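Local coordinates for MccB protein (Escherichia coli, PDB 6OM4) that uses ATP to join an adenylyl group to the peptide precursor MccA through a phosphoramidate bond, a step in microcin C7 biosynthesis, at residues Q232-A237 with F246-V251; D2-R7 with I46-Y51; D148-T153 with D164-N169. All coordinates share one frame; numbering follows the deposited sequence.

Interaction 1: Q232-A237 with F246-V251; sequences QPYINA and FGPLYV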
loop_
_atom_site.group_PDB
_atom_site.type_symbol
_atom_site.label_atom_id
_atom_site.label_comp_id
_atom_site.label_asym_id
_atom_site.label_seq_id
_atom_site.Cartn_x
_atom_site.Cartn_y
_atom_site.Cartn_z
ATOM N N GLN A 232 -12.826 -5.478 12.209
ATOM C CA GLN A 232 -12.261 -4.251 11.608
ATOM C C GLN A 232 -10.934 -4.581 10.927
ATOM O O GLN A 232 -9.965 -4.946 11.580
ATOM C CB GLN A 232 -12.059 -3.218 12.695
ATOM C CG GLN A 232 -11.332 -1.964 12.225
ATOM C CD GLN A 232 -12.039 -1.279 11.091
ATOM O OE1 GLN A 232 -11.553 -1.255 9.957
ATOM N NE2 GLN A 232 -13.200 -0.725 11.398
ATOM N N PRO A 233 -10.826 -4.486 9.597
ATOM C CA PRO A 233 -9.525 -4.652 8.944
ATOM C C PRO A 233 -8.528 -3.559 9.379
ATOM O O PRO A 233 -8.912 -2.428 9.590
ATOM C CB PRO A 233 -9.817 -4.612 7.432
ATOM C CG PRO A 233 -11.348 -4.768 7.325
ATOM C CD PRO A 233 -11.930 -4.274 8.639
ATOM N N TYR A 234 -7.244 -3.918 9.446
ATOM C CA TYR A 234 -6.202 -2.920 9.709
ATOM C C TYR A 234 -4.908 -3.315 8.999
ATOM O O TYR A 234 -4.707 -4.464 8.637
ATOM C CB TYR A 234 -5.973 -2.712 11.212
ATOM C CG TYR A 234 -5.212 -3.813 11.891
ATOM C CD1 TYR A 234 -3.821 -3.831 11.864
ATOM C CD2 TYR A 234 -5.846 -4.842 12.577
ATOM C CE1 TYR A 234 -3.094 -4.821 12.497
ATOM C CE2 TYR A 234 -5.123 -5.849 13.204
ATOM C CZ TYR A 234 -3.734 -5.850 13.163
ATOM O OH TYR A 234 -2.918 -6.811 13.708
ATOM N N ILE A 235 -4.022 -2.335 8.834
ATOM C CA ILE A 235 -2.686 -2.591 8.417
ATOM C C ILE A 235 -1.722 -1.810 9.319
ATOM O O ILE A 235 -2.002 -0.680 9.669
ATOM C CB ILE A 235 -2.501 -2.252 6.931
ATOM C CG1 ILE A 235 -1.097 -2.679 6.492
ATOM C CG2 ILE A 235 -2.835 -0.787 6.625
ATOM C CD1 ILE A 235 -0.852 -2.596 5.008
ATOM N N ASN A 236 -0.654 -2.472 9.756
ATOM C CA ASN A 236 0.383 -1.810 10.563
ATOM C C ASN A 236 1.536 -1.431 9.633
ATOM O O ASN A 236 1.807 -2.134 8.692
ATOM C CB ASN A 236 0.791 -2.722 11.721
ATOM C CG ASN A 236 1.687 -2.108 12.767
ATOM O OD1 ASN A 236 2.538 -2.824 13.290
ATOM N ND2 ASN A 236 1.448 -0.855 13.160
ATOM N N ALA A 237 2.250 -0.321 9.922
ATOM C CA ALA A 237 3.499 -0.056 9.221
ATOM C C ALA A 237 4.383 0.790 10.121
ATOM O O ALA A 237 3.887 1.451 11.028
ATOM C CB ALA A 237 3.257 0.680 7.915
ATOM N N PHE A 246 6.190 -3.213 6.872
ATOM C CA PHE A 246 4.760 -2.996 6.638
ATOM C C PHE A 246 4.104 -4.352 6.685
ATOM O O PHE A 246 4.741 -5.354 6.416
ATOM C CB PHE A 246 4.434 -2.271 5.319
ATOM C CG PHE A 246 4.667 -3.040 4.042
ATOM C CD1 PHE A 246 5.946 -3.348 3.612
ATOM C CD2 PHE A 246 3.611 -3.459 3.244
ATOM C CE1 PHE A 246 6.165 -4.016 2.414
ATOM C CE2 PHE A 246 3.825 -4.170 2.076
ATOM C CZ PHE A 246 5.102 -4.451 1.655
ATOM N N GLY A 247 2.835 -4.316 7.046
ATOM C CA GLY A 247 2.117 -5.508 7.390
ATOM C C GLY A 247 2.194 -5.833 8.874
ATOM O O GLY A 247 2.957 -5.250 9.669
ATOM N N PRO A 248 1.322 -6.727 9.357
ATOM C CA PRO A 248 0.362 -7.428 8.508
ATOM C C PRO A 248 -0.853 -6.569 8.120
ATOM O O PRO A 248 -1.147 -5.556 8.757
ATOM C CB PRO A 248 -0.048 -8.557 9.448
ATOM C CG PRO A 248 -0.078 -7.886 10.796
ATOM C CD PRO A 248 1.156 -7.023 10.783
ATOM N N LEU A 249 -1.508 -6.987 7.036
ATOM C CA LEU A 249 -2.822 -6.494 6.659
ATOM C C LEU A 249 -3.824 -7.540 7.164
ATOM O O LEU A 249 -3.858 -8.638 6.636
ATOM C CB LEU A 249 -2.876 -6.278 5.141
ATOM C CG LEU A 249 -4.225 -6.065 4.467
ATOM C CD1 LEU A 249 -5.237 -5.343 5.303
ATOM C CD2 LEU A 249 -4.077 -5.365 3.121
ATOM N N TYR A 250 -4.498 -7.206 8.266
ATOM C CA TYR A 250 -5.430 -8.094 8.952
ATOM C C TYR A 250 -6.798 -7.929 8.300
ATOM O O TYR A 250 -7.354 -6.824 8.289
ATOM C CB TYR A 250 -5.547 -7.758 10.442
ATOM C CG TYR A 250 -6.702 -8.483 11.091
ATOM C CD1 TYR A 250 -6.685 -9.865 11.156
ATOM C CD2 TYR A 250 -7.846 -7.817 11.500
ATOM C CE1 TYR A 250 -7.761 -10.566 11.671
ATOM C CE2 TYR A 250 -8.908 -8.499 12.080
ATOM C CZ TYR A 250 -8.878 -9.886 12.120
ATOM O OH TYR A 250 -9.936 -10.591 12.641
ATOM N N VAL A 251 -7.347 -9.048 7.810
ATOM C CA VAL A 251 -8.707 -9.069 7.244
ATOM C C VAL A 251 -9.513 -10.097 8.019
ATOM O O VAL A 251 -9.148 -11.268 7.976
ATOM C CB VAL A 251 -8.687 -9.387 5.747
ATOM C CG1 VAL A 251 -10.097 -9.254 5.185
ATOM C CG2 VAL A 251 -7.721 -8.486 5.003
HETATM O O HOH W 1 3.844 -4.966 12.118
#
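Tyr234 and Tyr250 are cross-strand neighbours in a beta hairpin whose antiparallel strands, 234-240 and 243-250, belong to the mixed central sheet of the Rossmann-like ThiF fold. As a hydrogen-bonded pair they exchange two backbone bonds, Tyr234 N to Tyr250 O at 3.1 Å and Tyr250 N to Tyr234 O at 2.8 Å. From its CB, the Tyr234 side chain places CG between the backbone N and the carbonyl carbon (chi1 75°), and the ring, turned by chi2 of 84°, presents a face to Tyr250 CB. CD2 meets both CB and CD2 of Tyr250, and CE2 lies 3.4 Å from Tyr250 CB. That methylene makes a CH-pi contact over the face, displaced toward the rim, while the two rings cross with planes at 36°. At the tip, OH is hydrogen-bonded to Asn224 of helix 219-230, so the buried hydroxyl is not stranded. The Tyr250 side chain lies about 4 Å from that of Cys257, beside the four-cysteine zinc site. The other face of the sheet carries Ile235, Leu249, Ala237 and Phe246, apolar residues suited to a buried layer; Ile235 CD1 is 4.2 Å from Leu249 CB.

Between these pairs the register slips by one, a beta bulge. Asn236 N donates to Pro248 O at 3.3 Å and Asn236 O accepts from Gly247 N at 2.9 Å. A cis peptide precedes Pro248, and the backbone angles of Gly247 would press any CB into the preceding carbonyl, hence glycine. At the far end Gln232 O is buried without a polar partner, 3.6 Å from Tyr250 CD2 in the plane of that ring.

Interaction 2: D2-R7 with I46-Y51; sequences DYILGR and ITPSSY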
loop_
_atom_site.group_PDB
_atom_site.type_symbol
_atom_site.label_atom_id
_atom_site.label_comp_id
_atom_site.label_asym_id
_atom_site.label_seq_id
_atom_site.Cartn_x
_atom_site.Cartn_y
_atom_site.Cartn_z
ATOM N N ASP A 2 -13.869 -4.138 -29.302
ATOM C CA ASP A 2 -12.745 -3.270 -29.650
ATOM C C ASP A 2 -11.713 -3.345 -28.519
ATOM O O ASP A 2 -12.064 -3.308 -27.319
ATOM C CB ASP A 2 -13.156 -1.800 -29.834
ATOM C CG ASP A 2 -13.893 -1.500 -31.131
ATOM O OD1 ASP A 2 -13.855 -2.333 -32.048
ATOM O OD2 ASP A 2 -14.514 -0.441 -31.194
ATOM N N TYR A 3 -10.444 -3.425 -28.933
ATOM C CA TYR A 3 -9.282 -3.417 -28.074
ATOM C C TYR A 3 -8.414 -2.201 -28.396
ATOM O O TYR A 3 -8.437 -1.694 -29.544
ATOM C CB TYR A 3 -8.472 -4.699 -28.263
ATOM C CG TYR A 3 -9.162 -5.900 -27.677
ATOM C CD1 TYR A 3 -9.066 -6.170 -26.329
ATOM C CD2 TYR A 3 -9.926 -6.720 -28.480
ATOM C CE1 TYR A 3 -9.679 -7.297 -25.789
ATOM C CE2 TYR A 3 -10.557 -7.825 -27.954
ATOM C CZ TYR A 3 -10.449 -8.096 -26.606
ATOM O OH TYR A 3 -11.048 -9.207 -26.083
ATOM N N ILE A 4 -7.602 -1.780 -27.413
ATOM C CA ILE A 4 -6.681 -0.670 -27.572
ATOM C C ILE A 4 -5.359 -1.014 -26.870
ATOM O O ILE A 4 -5.353 -1.713 -25.854
ATOM C CB ILE A 4 -7.282 0.650 -27.048
ATOM C CG1 ILE A 4 -6.432 1.856 -27.442
ATOM C CG2 ILE A 4 -7.566 0.642 -25.555
ATOM C CD1 ILE A 4 -7.198 3.170 -27.354
ATOM N N LEU A 5 -4.258 -0.535 -27.451
ATOM C CA LEU A 5 -2.938 -0.672 -26.848
ATOM C C LEU A 5 -2.836 0.297 -25.671
ATOM O O LEU A 5 -3.101 1.482 -25.815
ATOM C CB LEU A 5 -1.838 -0.400 -27.873
ATOM C CG LEU A 5 -0.406 -0.771 -27.445
ATOM C CD1 LEU A 5 -0.224 -2.269 -27.357
ATOM C CD2 LEU A 5 0.608 -0.232 -28.415
ATOM N N GLY A 6 -2.509 -0.232 -24.483
ATOM C CA GLY A 6 -2.277 0.622 -23.324
ATOM C C GLY A 6 -1.119 1.592 -23.562
ATOM O O GLY A 6 -0.150 1.272 -24.272
ATOM N N ARG A 7 -1.199 2.787 -22.963
ATOM C CA ARG A 7 -0.191 3.818 -23.165
ATOM C C ARG A 7 1.092 3.417 -22.422
ATOM O O ARG A 7 2.153 3.984 -22.671
ATOM C CB ARG A 7 -0.688 5.187 -22.697
ATOM C CG ARG A 7 -1.900 5.715 -23.455
ATOM C CD ARG A 7 -1.591 6.253 -24.829
ATOM N NE ARG A 7 -0.589 7.323 -24.855
ATOM C CZ ARG A 7 -0.833 8.627 -24.876
ATOM N NH1 ARG A 7 -2.074 9.078 -24.955
ATOM N NH2 ARG A 7 0.175 9.479 -24.754
ATOM N N ILE A 46 -3.400 0.802 -31.905
ATOM C CA ILE A 46 -3.159 2.150 -31.402
ATOM C C ILE A 46 -4.508 2.868 -31.229
ATOM O O ILE A 46 -4.764 3.564 -30.183
ATOM C CB ILE A 46 -2.189 2.923 -32.317
ATOM C CG1 ILE A 46 -0.791 2.305 -32.346
ATOM C CG2 ILE A 46 -2.115 4.382 -31.886
ATOM C CD1 ILE A 46 -0.234 2.004 -31.021
ATOM N N THR A 47 -5.390 2.688 -32.233
ATOM C CA THR A 47 -6.761 3.180 -32.210
ATOM C C THR A 47 -7.638 1.976 -31.919
ATOM O O THR A 47 -7.248 0.855 -32.240
ATOM C CB THR A 47 -7.198 3.865 -33.525
ATOM O OG1 THR A 47 -7.323 2.932 -34.604
ATOM C CG2 THR A 47 -6.239 4.952 -33.954
ATOM N N PRO A 48 -8.829 2.163 -31.310
ATOM C CA PRO A 48 -9.694 1.045 -30.926
ATOM C C PRO A 48 -10.028 0.201 -32.161
ATOM O O PRO A 48 -10.483 0.726 -33.151
ATOM C CB PRO A 48 -10.978 1.714 -30.405
ATOM C CG PRO A 48 -10.517 3.094 -29.968
ATOM C CD PRO A 48 -9.411 3.464 -30.930
ATOM N N SER A 49 -9.803 -1.098 -32.072
ATOM C CA SER A 49 -9.988 -1.957 -33.199
ATOM C C SER A 49 -10.434 -3.346 -32.741
ATOM O O SER A 49 -9.997 -3.835 -31.677
ATOM C CB SER A 49 -8.717 -2.032 -33.979
ATOM O OG SER A 49 -8.845 -3.018 -34.992
ATOM N N SER A 50 -11.282 -4.007 -33.545
ATOM C CA SER A 50 -11.609 -5.424 -33.325
ATOM C C SER A 50 -10.425 -6.305 -33.764
ATOM O O SER A 50 -9.572 -5.906 -34.486
ATOM C CB SER A 50 -12.869 -5.860 -34.039
ATOM O OG SER A 50 -12.753 -5.628 -35.437
ATOM N N TYR A 51 -10.419 -7.527 -33.278
ATOM C CA TYR A 51 -9.523 -8.574 -33.760
ATOM C C TYR A 51 -9.590 -8.687 -35.275
ATOM O O TYR A 51 -8.576 -8.691 -35.930
ATOM C CB TYR A 51 -9.975 -9.900 -33.167
ATOM C CG TYR A 51 -9.108 -11.086 -33.473
ATOM C CD1 TYR A 51 -8.062 -11.423 -32.626
ATOM C CD2 TYR A 51 -9.386 -11.918 -34.537
ATOM C CE1 TYR A 51 -7.280 -12.545 -32.854
ATOM C CE2 TYR A 51 -8.629 -13.060 -34.768
ATOM C CZ TYR A 51 -7.561 -13.360 -33.937
ATOM O OH TYR A 51 -6.791 -14.467 -34.156
HETATM O O HOH W 2 -13.062 -2.597 -35.138
HETATM O O HOH W 3 -3.342 3.408 -27.792
#
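CG of Leu5 is placed anti to the backbone N (chi1 -169°) and CG1 of Ile46 anti to the carbonyl carbon (chi1 -65°). The two side chains lie side by side, pointing the same way, and beyond those atoms Leu5 CD2 comes to 3.5 Å from Ile46 CD1. Ile4 reaches the same loop with its longer branch: CG1 touches the carbonyl oxygen of Ile46 at 3.6 Å, and CD1 rests against CD of Pro48. Branched aliphatic chains and a proline suit this semi-exposed seam, since they fill it without needing polar partners.

Tyr3 and Ser49 form the hydrogen-bonded pair of the backbones. Tyr3 N points almost straight at Ser49 O, at 2.8 Å and 173°, although the donor stands above that carbonyl plane; Ser49 N returns a bond to Tyr3 O at 2.9 Å. One water accepts from Ser50 N and donates to Asp2 OD1, and another donates to both Leu5 O and Ile46 O.

Ser50 is the N-cap of helix 51-58, its OG accepting from Ala53 N. The segments join strands 49-50 and 2-5 of a small three-stranded antiparallel sheet completed by 78-80, consistent with a winged-helix-like RiPP recognition element.

Interaction 3: D148-T153 with D164-N169; sequences DQIENT and DDVGKN. With MG (magnesium ion), chain F; ND7 (5'-O-[(S)-amino(hydroxy)phosphoryl]adenosine), chain M.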
loop_
_atom_site.group_PDB
_atom_site.type_symbol
_atom_site.label_atom_id
_atom_site.label_comp_id
_atom_site.label_asym_id
_atom_site.label_seq_id
_atom_site.Cartn_x
_atom_site.Cartn_y
_atom_site.Cartn_z
ATOM N N ASP A 148 -0.871 14.982 19.280
ATOM C CA ASP A 148 0.409 15.647 19.411
ATOM C C ASP A 148 0.480 16.991 18.663
ATOM O O ASP A 148 -0.236 17.275 17.712
ATOM C CB ASP A 148 1.514 14.729 18.905
ATOM C CG ASP A 148 2.910 15.049 19.401
ATOM O OD1 ASP A 148 3.052 15.775 20.429
ATOM O OD2 ASP A 148 3.869 14.542 18.767
ATOM N N GLN A 149 1.465 17.779 19.086
ATOM C CA GLN A 149 1.840 19.035 18.445
ATOM C C GLN A 149 3.105 18.821 17.603
ATOM O O GLN A 149 3.987 18.008 17.974
ATOM C CB GLN A 149 2.118 20.110 19.497
ATOM C CG GLN A 149 0.852 20.554 20.220
ATOM C CD GLN A 149 0.260 19.443 21.045
ATOM O OE1 GLN A 149 0.954 18.786 21.815
ATOM N NE2 GLN A 149 -1.036 19.205 20.875
ATOM N N ILE A 150 3.235 19.652 16.563
ATOM C CA ILE A 150 4.397 19.616 15.667
ATOM C C ILE A 150 5.639 20.174 16.373
ATOM O O ILE A 150 5.622 21.274 16.936
ATOM C CB ILE A 150 4.088 20.356 14.365
ATOM C CG1 ILE A 150 2.882 19.731 13.652
ATOM C CG2 ILE A 150 5.311 20.405 13.469
ATOM C CD1 ILE A 150 2.218 20.618 12.663
ATOM N N GLU A 151 6.748 19.444 16.248
ATOM C CA GLU A 151 8.053 19.895 16.740
ATOM C C GLU A 151 9.046 20.010 15.590
ATOM O O GLU A 151 8.918 19.356 14.557
ATOM C CB GLU A 151 8.576 18.928 17.794
ATOM C CG GLU A 151 7.758 18.981 19.069
ATOM C CD GLU A 151 8.066 17.927 20.103
ATOM O OE1 GLU A 151 9.010 17.102 19.914
ATOM O OE2 GLU A 151 7.331 17.918 21.088
ATOM N N ASN A 152 10.098 20.801 15.808
ATOM C CA ASN A 152 11.011 21.040 14.734
ATOM C C ASN A 152 11.662 19.725 14.259
ATOM O O ASN A 152 11.932 19.611 13.086
ATOM C CB ASN A 152 12.053 22.103 15.088
ATOM C CG ASN A 152 13.031 21.689 16.162
ATOM O OD1 ASN A 152 14.156 22.219 16.231
ATOM N ND2 ASN A 152 12.619 20.807 17.052
ATOM N N THR A 153 11.953 18.794 15.174
ATOM C CA THR A 153 12.627 17.522 14.795
ATOM C C THR A 153 11.748 16.662 13.877
ATOM O O THR A 153 12.259 15.810 13.142
ATOM C CB THR A 153 13.071 16.682 15.992
ATOM O OG1 THR A 153 11.948 16.201 16.729
ATOM C CG2 THR A 153 13.988 17.459 16.908
ATOM N N ASP A 164 6.792 26.913 9.775
ATOM C CA ASP A 164 5.732 27.811 10.261
ATOM C C ASP A 164 4.666 27.049 11.036
ATOM O O ASP A 164 3.813 27.698 11.704
ATOM C CB ASP A 164 4.984 28.537 9.140
ATOM C CG ASP A 164 5.317 30.013 9.117
ATOM O OD1 ASP A 164 6.510 30.335 8.919
ATOM O OD2 ASP A 164 4.397 30.822 9.369
ATOM N N ASP A 165 4.715 25.712 10.962
ATOM C CA ASP A 165 3.685 24.868 11.583
ATOM C C ASP A 165 4.104 24.409 12.986
ATOM O O ASP A 165 3.276 23.804 13.669
ATOM C CB ASP A 165 3.350 23.684 10.684
ATOM C CG ASP A 165 2.748 24.052 9.342
ATOM O OD1 ASP A 165 1.853 24.910 9.325
ATOM O OD2 ASP A 165 3.135 23.431 8.348
ATOM N N VAL A 166 5.361 24.655 13.425
ATOM C CA VAL A 166 5.822 24.156 14.679
ATOM C C VAL A 166 4.928 24.716 15.787
ATOM O O VAL A 166 4.650 25.923 15.804
ATOM C CB VAL A 166 7.317 24.453 14.884
ATOM C CG1 VAL A 166 7.782 24.158 16.306
ATOM C CG2 VAL A 166 8.105 23.664 13.855
ATOM N N GLY A 167 4.438 23.818 16.654
ATOM C CA GLY A 167 3.565 24.164 17.772
ATOM C C GLY A 167 2.088 23.915 17.482
ATOM O O GLY A 167 1.269 23.810 18.420
ATOM N N LYS A 168 1.713 23.784 16.202
ATOM C CA LYS A 168 0.332 23.539 15.824
ATOM C C LYS A 168 0.029 22.051 15.979
ATOM O O LYS A 168 0.941 21.236 16.158
ATOM C CB LYS A 168 0.063 23.950 14.372
ATOM C CG LYS A 168 0.109 25.445 14.080
ATOM C CD LYS A 168 -0.224 25.736 12.633
ATOM C CE LYS A 168 -1.309 26.777 12.464
ATOM N NZ LYS A 168 -0.754 28.146 12.558
ATOM N N ASN A 169 -1.260 21.708 15.928
ATOM C CA ASN A 169 -1.676 20.319 16.112
ATOM C C ASN A 169 -1.407 19.571 14.800
ATOM O O ASN A 169 -1.611 20.112 13.701
ATOM C CB ASN A 169 -3.136 20.248 16.565
ATOM C CG ASN A 169 -3.279 20.382 18.069
ATOM O OD1 ASN A 169 -2.331 20.708 18.788
ATOM N ND2 ASN A 169 -4.469 20.113 18.562
HETATM MG MG MG F . 5.954 14.556 18.963
HETATM O O1A ND7 M . 6.721 8.942 16.083
HETATM P PA ND7 M . 6.174 8.740 14.699
HETATM O O2A ND7 M . 6.816 9.523 13.562
HETATM N N3A ND7 M . 6.368 7.076 14.420
HETATM O "O5'" ND7 M . 4.621 9.041 14.588
HETATM C "C5'" ND7 M . 3.770 8.374 15.569
HETATM C "C4'" ND7 M . 2.495 9.252 15.659
HETATM C "C3'" ND7 M . 2.842 10.555 16.454
HETATM O "O3'" ND7 M . 2.414 11.695 15.816
HETATM C "C2'" ND7 M . 2.208 10.223 17.872
HETATM O "O2'" ND7 M . 1.669 11.453 18.494
HETATM C "C1'" ND7 M . 1.185 9.396 17.615
HETATM O "O4'" ND7 M . 1.618 8.548 16.303
HETATM N N9 ND7 M . 0.876 8.403 18.604
HETATM C C4 ND7 M . -0.358 8.151 19.122
HETATM C C5 ND7 M . -0.228 7.134 19.999
HETATM N N7 ND7 M . 1.069 6.749 20.015
HETATM C C8 ND7 M . 1.714 7.514 19.157
HETATM N N3 ND7 M . -1.555 8.735 18.899
HETATM C C2 ND7 M . -2.600 8.294 19.531
HETATM N N1 ND7 M . -2.500 7.299 20.420
HETATM C C6 ND7 M . -1.360 6.707 20.660
HETATM N N6 ND7 M . -1.279 5.630 21.631
HETATM O O HOH W 4 5.607 15.624 20.684
HETATM O O HOH W 5 5.916 16.293 17.875
HETATM O O HOH W 6 7.986 14.639 19.312
HETATM O O HOH W 7 5.844 12.653 20.046
#
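Gln149 and Asn169 join amide to amide by a bond that is nearly straight at the donor, Gln149 NE2 to Asn169 OD1 at 2.9 Å, but with the donor 44° out of the acceptor's carbonyl plane. In Gln149, chi2 of 66° bends the chain at CD; the two side chains lie side by side, pointing the same way, with amide planes 53° apart. Glutamine suits the place because its NH2 can serve two acceptors, the second being Asn147 O through a weak bond.

Next to this pair the backbone of Ile150 bonds at both ends. Its N donates to Lys168 O at 2.8 Å, and its O accepts from Gly167 N, also at 2.8 Å. The partners belong to a type II turn from Asp165 to Lys168, with Gly167 at the third position, where a side chain would collide with the preceding carbonyl. Ile150 drives its side chain into the turn, CD1 reaching Asp165 O at 3.5 Å and CG2 meeting Val166 CG2; a branched aliphatic residue fills this buried spot.

Segment 148-153 also carries the magnesium site. Asp148 OD2 binds the ion at 2.1 Å, four waters are ligands, and a sixth atom comes from elsewhere in the structure. Three of those waters are also held by protein: one donates to Glu151 OE1, one to Gln149 O, and one to Asp148 OD1 and, weakly, Glu151 OE2. Asp148 CB touches O2' of the bound nucleotide analogue at 3.3 Å.

Both segments lie in the long connection from strand 141-146 to helix 170-181. Asn169 is at the N-cap position of that helix, though its side chain makes no capping bond; Ile150 packs on its Val173, and Asp165, bonded to Ser162 N, also forms a salt bridge with its Arg176.

How the interactions relate
From the N terminus, interaction 2 comes first: it closes a 38-residue excursion that includes helix 32-43, and ties the first strand to 49-50 in the N-terminal sheet. Interaction 3 follows within the ThiF-type part of the chain, closing a loop of ten residues within the connection from strand 141-146 to helix 170-181, beside the nucleotide and magnesium. Interaction 1 comes last, in the same part, and pairs the ends of the hairpin strands 234-240 and 243-250 remote from their turn, with eight mostly strand residues between the segments. The three stand in series; none nests or crosses. Interactions 1 and 3 have centres about 28 Å apart, whereas interactions 2 and 3 have centres about 52 Å apart, on opposite sides of the chain's centre.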